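Local coordinates for dihydrodipicolinate reductase N-terminus domain-containing protein (Mycobacterium smegmatis, PDB 6IAQ), which probably catalyses the NADP(H)-dependent reductive amination of ketones to amines, acting as a native amine dehydrogenase, at residues M110-E115 against I324-R329; T143-M148 against N283-E288; C307-N312 against P331-R336. All blocks are in the same frame, centred on the assembly; numbering follows the deposited sequence.

Contact 1: M110-E115 against I324-R329; sequences MLYPWE and IVTVDR
Ile324, Thr326 and Trp114 supply most of the surface buried between 110-115 and 324-329, and no hydrogen bond runs directly from one segment to the other. Ile324 and the indole meet tip to tip. With CG1 anti to the carbonyl carbon (chi1 -67°), the isoleucine turns CG2 to the benzo end of the ring, where Ile324 CG2 lies 3.7 Å from Trp114 CZ2. Its other branch runs toward the proline, ending with Ile324 CD1 4.4 Å from Pro113 CG, so one residue meets three apolar neighbours, Trp114, Pro113 and, through CG2, Met110.

Thr326 divides its roles between its branches. The methyl is the packing group: Thr326 CG2 sits 3.6 Å from Leu111 O and also touches Tyr112 CD1 and Trp114 NE1. The hydroxyl occupies the crowded position between backbone N and carbonyl carbon (chi1 56°), where it donates to the carboxylate within its own segment, Thr326 OG1 to Asp328 OD1 being 2.7 Å. The approach is from above the carboxylate plane, 25° out of it. The same hydroxyl accepts a hydrogen bond from a water 2.6 Å from Thr326 OG1, and that water takes the indole N-H at 3.0 Å from Trp114 NE1. A second water, which donates to Leu111 O and accepts from Val327 N, makes another polar link. The indole is further placed by Tyr112, one face of whose ring carries Trp114 CD1 3.6 Å above its plane.

The contact joins the loop following strand 102-105 to the chain leaving strand 323-324, the edge of the parallel Rossmann sheet. Val325 pairs through its backbone with Leu135 of strand 134-137, Tyr112 packs on helix 203-215, Leu111 on helix 141-153, and Met110 on helix 86-98.

Contact 2: T143-M148 against N283-E288; sequences TFWVNM and NEWTIE
Asn283 OD1 is the best-held polar atom here: it accepts one hydrogen bond, from the indole of its own strand, Trp285 NE1 to Asn283 OD1 being 2.9 Å, and a second indole nitrogen, Trp145 NE1, lies 3.0 Å from Asn283 OD1. Helix 141-153 packs on strand 282-288 of the mixed, largely antiparallel sheet, an alpha+beta arrangement; the axes of helix segment 143-148 and strand segment 283-288 approach to 9.7 Å, their N-to-C directions 31° apart.

The bond from Trp285 leaves within the plane of its indole but reaches the oxygen from above the carbonyl plane, so it does not follow a lone pair. The other half of the amide crosses to the helix: Asn283 ND2 donates to Phe144 O over 3.1 Å, with an N-H...O angle of 151°. Having CG anti to its backbone N (chi1 -168°), the asparagine extends between strand and helix and serves both. Its amide plane stands nearly perpendicular to the Phe144 ring, and ND2 meets that ring at its edge.

Trp145 and Trp285 cross at about a right angle as side chains, with ring planes oblique to one another; Trp145 CD1 touches Trp285 CZ2 at 3.8 Å. Phe268, Ala166 and Trp168 add further walls around Trp145, whose side chain is about 6 Å from the bound NADP, consistent with a place beside the active-site cleft.

The helix is locally widened here, as Met148 N bonds to Thr143 O at 2.9 Å in a pi-type turn. Trp145 O, buried nearby, has no polar partner in the model, and Trp285 CH2 lies 4.0 Å from it.

Contact 3: C307-N312 against P331-R336; sequences CTQMVN and PRLRYR
Leu333 and Gln309 cross at about a right angle, and the forked end of the leucine does the apolar work. In Leu333, CG anti to its backbone N (chi1 -170°) brings the fork to the helix, and chi2 of 62° sets its two methyls against different residues: Leu333 CD2 lies 3.8 Å from Gln309 CG, and Leu333 CD1 3.9 Å from Asn312 CB. Beyond CG the glutamine chain is extended, and its OE1 is committed to Thr143 OG1 of helix 141-153.

Asn312 also points toward the tail, but its ND2 is held by Gly154 O of the second subunit. What its backbone gives is the carbonyl at the end of helix 302-312. Arg336 NH1 donates to Asn312 O over 3.1 Å nearly along the C=O axis (172°), with the acceptor close to the guanidinium plane. A positive group here would probably offset the negative end of the helix; the same NH1 also forms a salt bridge with Asp316. One water accepts from Arg336 N and is only weakly bound to Asn312 OD1.

The arrangement is that of an extended C-terminal tail laid across the end of a helix at the dimer interface of a two-domain, Rossmann-type dehydrogenase.

In the fold
Along the chain, 283-288 closes contact 2 on helix 141-153, all within the loop that contact 1 closes; contact 3 then opens at 307-312 and interleaves with contact 1, because 324-329 and 331-336 follow each other almost directly. Their centres stand about 16 to 18 Å apart. Helix 141-153 is the shared element: Leu111 of contact 1 packs on Val146, while Thr143 N of contact 2 and Gln309 OE1 of contact 3, 2.8 Å apart, probably form a hydrogen bond. Thus the parallel Rossmann sheet, the mixed sheet and the C-terminal tail meet around one helix near the NADP, and contacts 2 and 3 both reach the second subunit.

Contact 1: M110-E115 against I324-R329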
loop_
_atom_site.group_PDB
_atom_site.type_symbol
_atom_site.label_atom_id
_atom_site.label_comp_id
_atom_site.label_asym_id
_atom_site.label_seq_id
_atom_site.Cartn_x
_atom_site.Cartn_y
_atom_site.Cartn_z
ATOM N N MET A 110 -1.673 17.601 -11.622
ATOM C CA MET A 110 -0.227 17.268 -11.666
ATOM C C MET A 110 0.000 15.850 -11.107
ATOM O O MET A 110 1.116 15.352 -11.235
ATOM C CB MET A 110 0.606 18.281 -10.878
ATOM C CG MET A 110 1.057 19.478 -11.710
ATOM S SD MET A 110 2.215 18.981 -13.039
ATOM C CE MET A 110 3.659 18.547 -12.083
ATOM N N LEU A 111 -1.006 15.205 -10.503
ATOM C CA LEU A 111 -0.847 13.804 -10.010
ATOM C C LEU A 111 -0.336 12.943 -11.167
ATOM O O LEU A 111 0.614 12.116 -10.944
ATOM C CB LEU A 111 -2.188 13.280 -9.483
ATOM C CG LEU A 111 -2.147 11.854 -8.928
ATOM C CD1 LEU A 111 -1.420 11.814 -7.601
ATOM C CD2 LEU A 111 -3.569 11.309 -8.818
ATOM N N TYR A 112 -0.935 13.126 -12.340
ATOM C CA TYR A 112 -0.560 12.411 -13.575
ATOM C C TYR A 112 -1.076 13.216 -14.762
ATOM O O TYR A 112 -2.191 12.989 -15.228
ATOM C CB TYR A 112 -1.091 10.975 -13.565
ATOM C CG TYR A 112 -0.340 10.084 -14.525
ATOM C CD1 TYR A 112 0.827 9.425 -14.142
ATOM C CD2 TYR A 112 -0.760 9.967 -15.842
ATOM C CE1 TYR A 112 1.541 8.649 -15.047
ATOM C CE2 TYR A 112 -0.062 9.194 -16.756
ATOM C CZ TYR A 112 1.091 8.544 -16.355
ATOM O OH TYR A 112 1.779 7.785 -17.246
ATOM N N PRO A 113 -0.307 14.233 -15.224
ATOM C CA PRO A 113 -0.825 15.202 -16.191
ATOM C C PRO A 113 -0.587 14.899 -17.672
ATOM O O PRO A 113 -1.118 15.641 -18.498
ATOM C CB PRO A 113 -0.025 16.441 -15.782
ATOM C CG PRO A 113 1.348 15.889 -15.459
ATOM C CD PRO A 113 1.046 14.584 -14.755
ATOM N N TRP A 114 0.153 13.831 -17.983
ATOM C CA TRP A 114 0.669 13.555 -19.347
ATOM C C TRP A 114 -0.490 13.468 -20.366
ATOM O O TRP A 114 -0.301 13.943 -21.507
ATOM C CB TRP A 114 1.485 12.265 -19.347
ATOM C CG TRP A 114 2.661 12.286 -18.425
ATOM C CD1 TRP A 114 2.744 11.651 -17.225
ATOM C CD2 TRP A 114 3.913 12.979 -18.605
ATOM N NE1 TRP A 114 3.962 11.909 -16.650
ATOM C CE2 TRP A 114 4.712 12.696 -17.477
ATOM C CE3 TRP A 114 4.450 13.786 -19.610
ATOM C CZ2 TRP A 114 6.008 13.199 -17.316
ATOM C CZ3 TRP A 114 5.728 14.279 -19.461
ATOM C CH2 TRP A 114 6.508 14.003 -18.323
ATOM N N GLU A 115 -1.641 12.903 -19.992
ATOM C CA GLU A 115 -2.746 12.657 -20.947
ATOM C C GLU A 115 -3.674 13.867 -20.991
ATOM O O GLU A 115 -4.125 14.214 -22.102
ATOM C CB GLU A 115 -3.537 11.401 -20.579
ATOM C CG GLU A 115 -2.678 10.157 -20.414
ATOM C CD GLU A 115 -1.838 9.800 -21.621
ATOM O OE1 GLU A 115 -2.357 9.905 -22.732
ATOM O OE2 GLU A 115 -0.677 9.405 -21.427
ATOM N N ILE A 324 9.362 16.130 -14.633
ATOM C CA ILE A 324 8.097 15.730 -13.967
ATOM C C ILE A 324 8.281 14.279 -13.522
ATOM O O ILE A 324 8.447 13.416 -14.403
ATOM C CB ILE A 324 6.869 15.886 -14.891
ATOM C CG1 ILE A 324 6.592 17.356 -15.216
ATOM C CG2 ILE A 324 5.634 15.230 -14.268
ATOM C CD1 ILE A 324 5.418 17.512 -16.170
ATOM N N VAL A 325 8.293 14.038 -12.216
ATOM C CA VAL A 325 8.328 12.650 -11.669
ATOM C C VAL A 325 7.009 12.411 -10.920
ATOM O O VAL A 325 6.764 13.096 -9.919
ATOM C CB VAL A 325 9.570 12.424 -10.788
ATOM C CG1 VAL A 325 9.582 10.985 -10.270
ATOM C CG2 VAL A 325 10.877 12.709 -11.540
ATOM N N THR A 326 6.190 11.497 -11.405
ATOM C CA THR A 326 4.884 11.122 -10.821
ATOM C C THR A 326 5.082 10.124 -9.672
ATOM O O THR A 326 6.063 9.365 -9.662
ATOM C CB THR A 326 3.949 10.589 -11.906
ATOM O OG1 THR A 326 4.610 9.499 -12.558
ATOM C CG2 THR A 326 3.596 11.657 -12.913
ATOM N N VAL A 327 4.157 10.139 -8.724
ATOM C CA VAL A 327 4.306 9.456 -7.407
ATOM C C VAL A 327 4.305 7.927 -7.558
ATOM O O VAL A 327 4.855 7.265 -6.689
ATOM C CB VAL A 327 3.212 9.939 -6.444
ATOM C CG1 VAL A 327 3.489 11.389 -6.042
ATOM C CG2 VAL A 327 1.811 9.730 -7.019
ATOM N N ASP A 328 3.700 7.388 -8.599
ATOM C CA ASP A 328 3.763 5.940 -8.932
ATOM C C ASP A 328 5.211 5.509 -9.203
ATOM O O ASP A 328 5.484 4.319 -9.033
ATOM C CB ASP A 328 2.890 5.621 -10.145
ATOM C CG ASP A 328 3.286 6.414 -11.384
ATOM O OD1 ASP A 328 3.132 7.638 -11.374
ATOM O OD2 ASP A 328 3.739 5.793 -12.335
ATOM N N ARG A 329 6.101 6.428 -9.587
ATOM C CA ARG A 329 7.504 6.134 -9.981
ATOM C C ARG A 329 8.459 6.421 -8.819
ATOM O O ARG A 329 9.648 6.058 -8.927
ATOM C CB ARG A 329 7.910 6.968 -11.205
ATOM C CG ARG A 329 7.126 6.639 -12.466
ATOM C CD ARG A 329 7.780 7.200 -13.726
HETATM O O HOH W 1 2.621 12.553 -9.254
HETATM O O HOH W 2 5.476 10.002 -14.949
#

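Contact 2: T143-M148 against N283-E288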
loop_
_atom_site.group_PDB
_atom_site.type_symbol
_atom_site.label_atom_id
_atom_site.label_comp_id
_atom_site.label_asym_id
_atom_site.label_seq_id
_atom_site.Cartn_x
_atom_site.Cartn_y
_atom_site.Cartn_z
ATOM N N THR A 143 -1.206 8.113 -1.917
ATOM C CA THR A 143 -1.418 6.798 -1.271
ATOM C C THR A 143 -2.836 6.287 -1.542
ATOM O O THR A 143 -2.974 5.163 -2.063
ATOM C CB THR A 143 -1.121 6.861 0.222
ATOM O OG1 THR A 143 0.218 7.260 0.408
ATOM C CG2 THR A 143 -1.336 5.528 0.888
ATOM N N PHE A 144 -3.878 7.055 -1.211
ATOM C CA PHE A 144 -5.244 6.490 -1.001
ATOM C C PHE A 144 -5.957 6.195 -2.313
ATOM O O PHE A 144 -6.852 5.343 -2.288
ATOM C CB PHE A 144 -6.045 7.401 -0.078
ATOM C CG PHE A 144 -5.485 7.406 1.320
ATOM C CD1 PHE A 144 -5.694 6.330 2.171
ATOM C CD2 PHE A 144 -4.682 8.451 1.754
ATOM C CE1 PHE A 144 -5.155 6.341 3.452
ATOM C CE2 PHE A 144 -4.119 8.442 3.015
ATOM C CZ PHE A 144 -4.339 7.376 3.864
ATOM N N TRP A 145 -5.568 6.828 -3.426
ATOM C CA TRP A 145 -6.239 6.592 -4.727
ATOM C C TRP A 145 -5.275 5.976 -5.751
ATOM O O TRP A 145 -5.789 5.489 -6.771
ATOM C CB TRP A 145 -6.912 7.856 -5.277
ATOM C CG TRP A 145 -7.998 8.418 -4.424
ATOM C CD1 TRP A 145 -8.670 7.784 -3.417
ATOM C CD2 TRP A 145 -8.572 9.728 -4.524
ATOM N NE1 TRP A 145 -9.622 8.611 -2.883
ATOM C CE2 TRP A 145 -9.566 9.824 -3.521
ATOM C CE3 TRP A 145 -8.288 10.859 -5.301
ATOM C CZ2 TRP A 145 -10.281 11.002 -3.285
ATOM C CZ3 TRP A 145 -9.036 12.008 -5.107
ATOM C CH2 TRP A 145 -10.006 12.085 -4.101
ATOM N N VAL A 146 -3.964 5.990 -5.517
ATOM C CA VAL A 146 -2.994 5.469 -6.517
ATOM C C VAL A 146 -2.144 4.340 -5.930
ATOM O O VAL A 146 -2.407 3.178 -6.301
ATOM C CB VAL A 146 -2.131 6.596 -7.106
ATOM C CG1 VAL A 146 -1.128 6.049 -8.111
ATOM C CG2 VAL A 146 -2.981 7.715 -7.698
ATOM N N ASN A 147 -1.153 4.631 -5.082
ATOM C CA ASN A 147 -0.119 3.644 -4.694
ATOM C C ASN A 147 -0.719 2.475 -3.854
ATOM O O ASN A 147 -0.281 1.308 -4.056
ATOM C CB ASN A 147 1.058 4.311 -3.996
ATOM C CG ASN A 147 1.963 5.040 -4.996
ATOM O OD1 ASN A 147 2.554 4.406 -5.847
ATOM N ND2 ASN A 147 2.055 6.361 -4.953
ATOM N N MET A 148 -1.645 2.744 -2.931
ATOM C CA MET A 148 -2.255 1.672 -2.103
ATOM C C MET A 148 -3.196 0.833 -2.974
ATOM O O MET A 148 -3.336 -0.390 -2.719
ATOM C CB MET A 148 -3.069 2.246 -0.933
ATOM C CG MET A 148 -3.436 1.150 0.073
ATOM S SD MET A 148 -4.134 1.885 1.546
ATOM C CE MET A 148 -2.604 2.231 2.402
ATOM N N ASN A 283 -13.194 6.335 1.702
ATOM C CA ASN A 283 -12.310 5.760 0.672
ATOM C C ASN A 283 -12.610 4.257 0.598
ATOM O O ASN A 283 -12.149 3.522 1.475
ATOM C CB ASN A 283 -10.839 5.986 0.998
ATOM C CG ASN A 283 -9.962 5.666 -0.195
ATOM O OD1 ASN A 283 -10.256 6.145 -1.295
ATOM N ND2 ASN A 283 -8.894 4.922 0.023
ATOM N N GLU A 284 -13.393 3.835 -0.386
ATOM C CA GLU A 284 -13.874 2.433 -0.496
ATOM C C GLU A 284 -13.567 1.923 -1.894
ATOM O O GLU A 284 -14.033 2.540 -2.871
ATOM C CB GLU A 284 -15.363 2.311 -0.221
ATOM C CG GLU A 284 -15.771 2.711 1.169
ATOM C CD GLU A 284 -17.272 2.667 1.437
ATOM O OE1 GLU A 284 -18.090 2.475 0.493
ATOM O OE2 GLU A 284 -17.639 2.906 2.575
ATOM N N TRP A 285 -12.743 0.888 -1.973
ATOM C CA TRP A 285 -12.307 0.302 -3.260
ATOM C C TRP A 285 -12.641 -1.192 -3.290
ATOM O O TRP A 285 -12.451 -1.894 -2.284
ATOM C CB TRP A 285 -10.824 0.528 -3.501
ATOM C CG TRP A 285 -10.518 1.970 -3.730
ATOM C CD1 TRP A 285 -10.503 2.953 -2.788
ATOM C CD2 TRP A 285 -10.218 2.595 -4.984
ATOM N NE1 TRP A 285 -10.138 4.137 -3.374
ATOM C CE2 TRP A 285 -10.008 3.965 -4.720
ATOM C CE3 TRP A 285 -10.092 2.144 -6.298
ATOM C CZ2 TRP A 285 -9.688 4.886 -5.727
ATOM C CZ3 TRP A 285 -9.796 3.051 -7.290
ATOM C CH2 TRP A 285 -9.588 4.404 -7.003
ATOM N N THR A 286 -13.154 -1.625 -4.425
ATOM C CA THR A 286 -13.470 -3.043 -4.713
ATOM C C THR A 286 -12.688 -3.437 -5.955
ATOM O O THR A 286 -12.649 -2.654 -6.908
ATOM C CB THR A 286 -14.969 -3.228 -4.926
ATOM O OG1 THR A 286 -15.634 -2.805 -3.736
ATOM C CG2 THR A 286 -15.328 -4.651 -5.288
ATOM N N ILE A 287 -12.088 -4.617 -5.911
ATOM C CA ILE A 287 -11.579 -5.308 -7.130
ATOM C C ILE A 287 -12.449 -6.538 -7.369
ATOM O O ILE A 287 -12.543 -7.381 -6.465
ATOM C CB ILE A 287 -10.099 -5.645 -6.980
ATOM C CG1 ILE A 287 -9.287 -4.375 -6.717
ATOM C CG2 ILE A 287 -9.596 -6.386 -8.205
ATOM C CD1 ILE A 287 -7.816 -4.639 -6.477
ATOM N N GLU A 288 -13.122 -6.579 -8.514
ATOM C CA GLU A 288 -13.863 -7.776 -8.993
ATOM C C GLU A 288 -12.919 -8.567 -9.890
ATOM O O GLU A 288 -12.343 -7.990 -10.836
ATOM C CB GLU A 288 -15.150 -7.377 -9.715
ATOM C CG GLU A 288 -16.128 -6.672 -8.789
ATOM C CD GLU A 288 -17.305 -6.025 -9.498
ATOM O OE1 GLU A 288 -18.372 -5.928 -8.889
ATOM O OE2 GLU A 288 -17.145 -5.600 -10.647
#

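Contact 3: C307-N312 against P331-R336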
loop_
_atom_site.group_PDB
_atom_site.type_symbol
_atom_site.label_atom_id
_atom_site.label_comp_id
_atom_site.label_asym_id
_atom_site.label_seq_id
_atom_site.Cartn_x
_atom_site.Cartn_y
_atom_site.Cartn_z
ATOM N N CYS A 307 -1.611 16.919 3.529
ATOM C CA CYS A 307 -0.451 17.751 3.970
ATOM C C CYS A 307 0.723 16.832 4.338
ATOM O O CYS A 307 1.841 17.110 3.886
ATOM C CB CYS A 307 -0.899 18.648 5.112
ATOM S SG CYS A 307 -2.180 19.798 4.545
ATOM N N THR A 308 0.474 15.746 5.081
ATOM C CA THR A 308 1.538 14.780 5.485
ATOM C C THR A 308 2.152 14.157 4.242
ATOM O O THR A 308 3.367 13.983 4.225
ATOM C CB THR A 308 1.048 13.649 6.393
ATOM O OG1 THR A 308 0.058 12.886 5.679
ATOM C CG2 THR A 308 0.553 14.196 7.707
ATOM N N GLN A 309 1.360 13.858 3.214
ATOM C CA GLN A 309 1.927 13.187 2.027
ATOM C C GLN A 309 2.841 14.149 1.271
ATOM O O GLN A 309 3.950 13.719 0.900
ATOM C CB GLN A 309 0.825 12.557 1.199
ATOM C CG GLN A 309 0.260 11.318 1.889
ATOM C CD GLN A 309 -0.816 10.693 1.054
ATOM O OE1 GLN A 309 -0.545 9.876 0.187
ATOM N NE2 GLN A 309 -2.042 11.098 1.301
ATOM N N MET A 310 2.429 15.401 1.057
ATOM C CA MET A 310 3.300 16.386 0.366
ATOM C C MET A 310 4.581 16.562 1.183
ATOM O O MET A 310 5.648 16.582 0.597
ATOM C CB MET A 310 2.618 17.751 0.158
ATOM C CG MET A 310 3.535 18.726 -0.562
ATOM S SD MET A 310 2.648 20.077 -1.429
ATOM C CE MET A 310 1.983 20.849 0.038
ATOM N N VAL A 311 4.488 16.702 2.491
ATOM C CA VAL A 311 5.678 16.901 3.369
ATOM C C VAL A 311 6.592 15.677 3.273
ATOM O O VAL A 311 7.796 15.866 2.978
ATOM C CB VAL A 311 5.261 17.226 4.806
ATOM C CG1 VAL A 311 6.439 17.189 5.777
ATOM C CG2 VAL A 311 4.566 18.580 4.862
ATOM N N ASN A 312 6.039 14.474 3.453
ATOM C CA ASN A 312 6.832 13.217 3.538
ATOM C C ASN A 312 7.413 12.935 2.148
ATOM O O ASN A 312 8.417 12.185 2.078
ATOM C CB ASN A 312 6.015 12.059 4.116
ATOM C CG ASN A 312 5.597 12.268 5.564
ATOM O OD1 ASN A 312 6.134 13.133 6.264
ATOM N ND2 ASN A 312 4.626 11.488 6.033
ATOM N N PRO A 331 10.059 6.061 -4.851
ATOM C CA PRO A 331 10.148 4.973 -3.879
ATOM C C PRO A 331 8.931 5.016 -2.940
ATOM O O PRO A 331 8.212 6.037 -2.906
ATOM C CB PRO A 331 11.458 5.236 -3.121
ATOM C CG PRO A 331 11.752 6.696 -3.378
ATOM C CD PRO A 331 11.196 6.987 -4.757
ATOM N N ARG A 332 8.710 3.924 -2.215
ATOM C CA ARG A 332 7.556 3.814 -1.304
ATOM C C ARG A 332 7.570 4.998 -0.335
ATOM O O ARG A 332 8.601 5.311 0.267
ATOM C CB ARG A 332 7.512 2.493 -0.530
ATOM C CG ARG A 332 6.105 2.216 0.002
ATOM C CD ARG A 332 5.969 1.251 1.175
ATOM N NE ARG A 332 6.550 1.810 2.386
ATOM C CZ ARG A 332 7.542 1.275 3.095
ATOM N NH1 ARG A 332 8.028 1.918 4.145
ATOM N NH2 ARG A 332 8.105 0.142 2.721
ATOM N N LEU A 333 6.416 5.626 -0.154
ATOM C CA LEU A 333 6.244 6.670 0.867
ATOM C C LEU A 333 6.527 6.045 2.238
ATOM O O LEU A 333 6.097 4.895 2.497
ATOM C CB LEU A 333 4.812 7.188 0.753
ATOM C CG LEU A 333 4.518 8.429 1.566
ATOM C CD1 LEU A 333 5.378 9.610 1.108
ATOM C CD2 LEU A 333 3.034 8.764 1.433
ATOM N N ARG A 334 7.306 6.733 3.071
ATOM C CA ARG A 334 7.696 6.199 4.385
ATOM C C ARG A 334 7.581 7.295 5.453
ATOM O O ARG A 334 7.684 8.515 5.147
ATOM C CB ARG A 334 9.068 5.494 4.356
ATOM C CG ARG A 334 10.159 6.160 3.518
ATOM C CD ARG A 334 11.191 5.200 2.912
ATOM N NE ARG A 334 11.497 4.107 3.819
ATOM C CZ ARG A 334 11.395 2.813 3.537
ATOM N NH1 ARG A 334 11.072 2.385 2.329
ATOM N NH2 ARG A 334 11.660 1.920 4.467
ATOM N N TYR A 335 7.313 6.814 6.661
ATOM C CA TYR A 335 7.283 7.576 7.924
ATOM C C TYR A 335 8.708 8.049 8.221
ATOM O O TYR A 335 9.606 7.192 8.267
ATOM C CB TYR A 335 6.765 6.677 9.037
ATOM C CG TYR A 335 6.718 7.318 10.396
ATOM C CD1 TYR A 335 5.843 8.362 10.659
ATOM C CD2 TYR A 335 7.506 6.864 11.432
ATOM C CE1 TYR A 335 5.791 8.966 11.905
ATOM C CE2 TYR A 335 7.433 7.421 12.707
ATOM C CZ TYR A 335 6.582 8.493 12.936
ATOM O OH TYR A 335 6.437 9.073 14.158
ATOM N N ARG A 336 8.892 9.361 8.366
ATOM C CA ARG A 336 10.182 9.976 8.758
ATOM C C ARG A 336 9.894 11.064 9.782
ATOM O O ARG A 336 9.418 12.137 9.419
ATOM C CB ARG A 336 10.894 10.602 7.548
ATOM C CG ARG A 336 11.567 9.623 6.602
ATOM C CD ARG A 336 12.453 10.375 5.631
ATOM N NE ARG A 336 11.659 10.698 4.453
ATOM C CZ ARG A 336 11.641 9.974 3.344
ATOM N NH1 ARG A 336 10.893 10.338 2.313
ATOM N NH2 ARG A 336 12.404 8.893 3.248
HETATM O O HOH W 3 6.442 11.169 8.500
#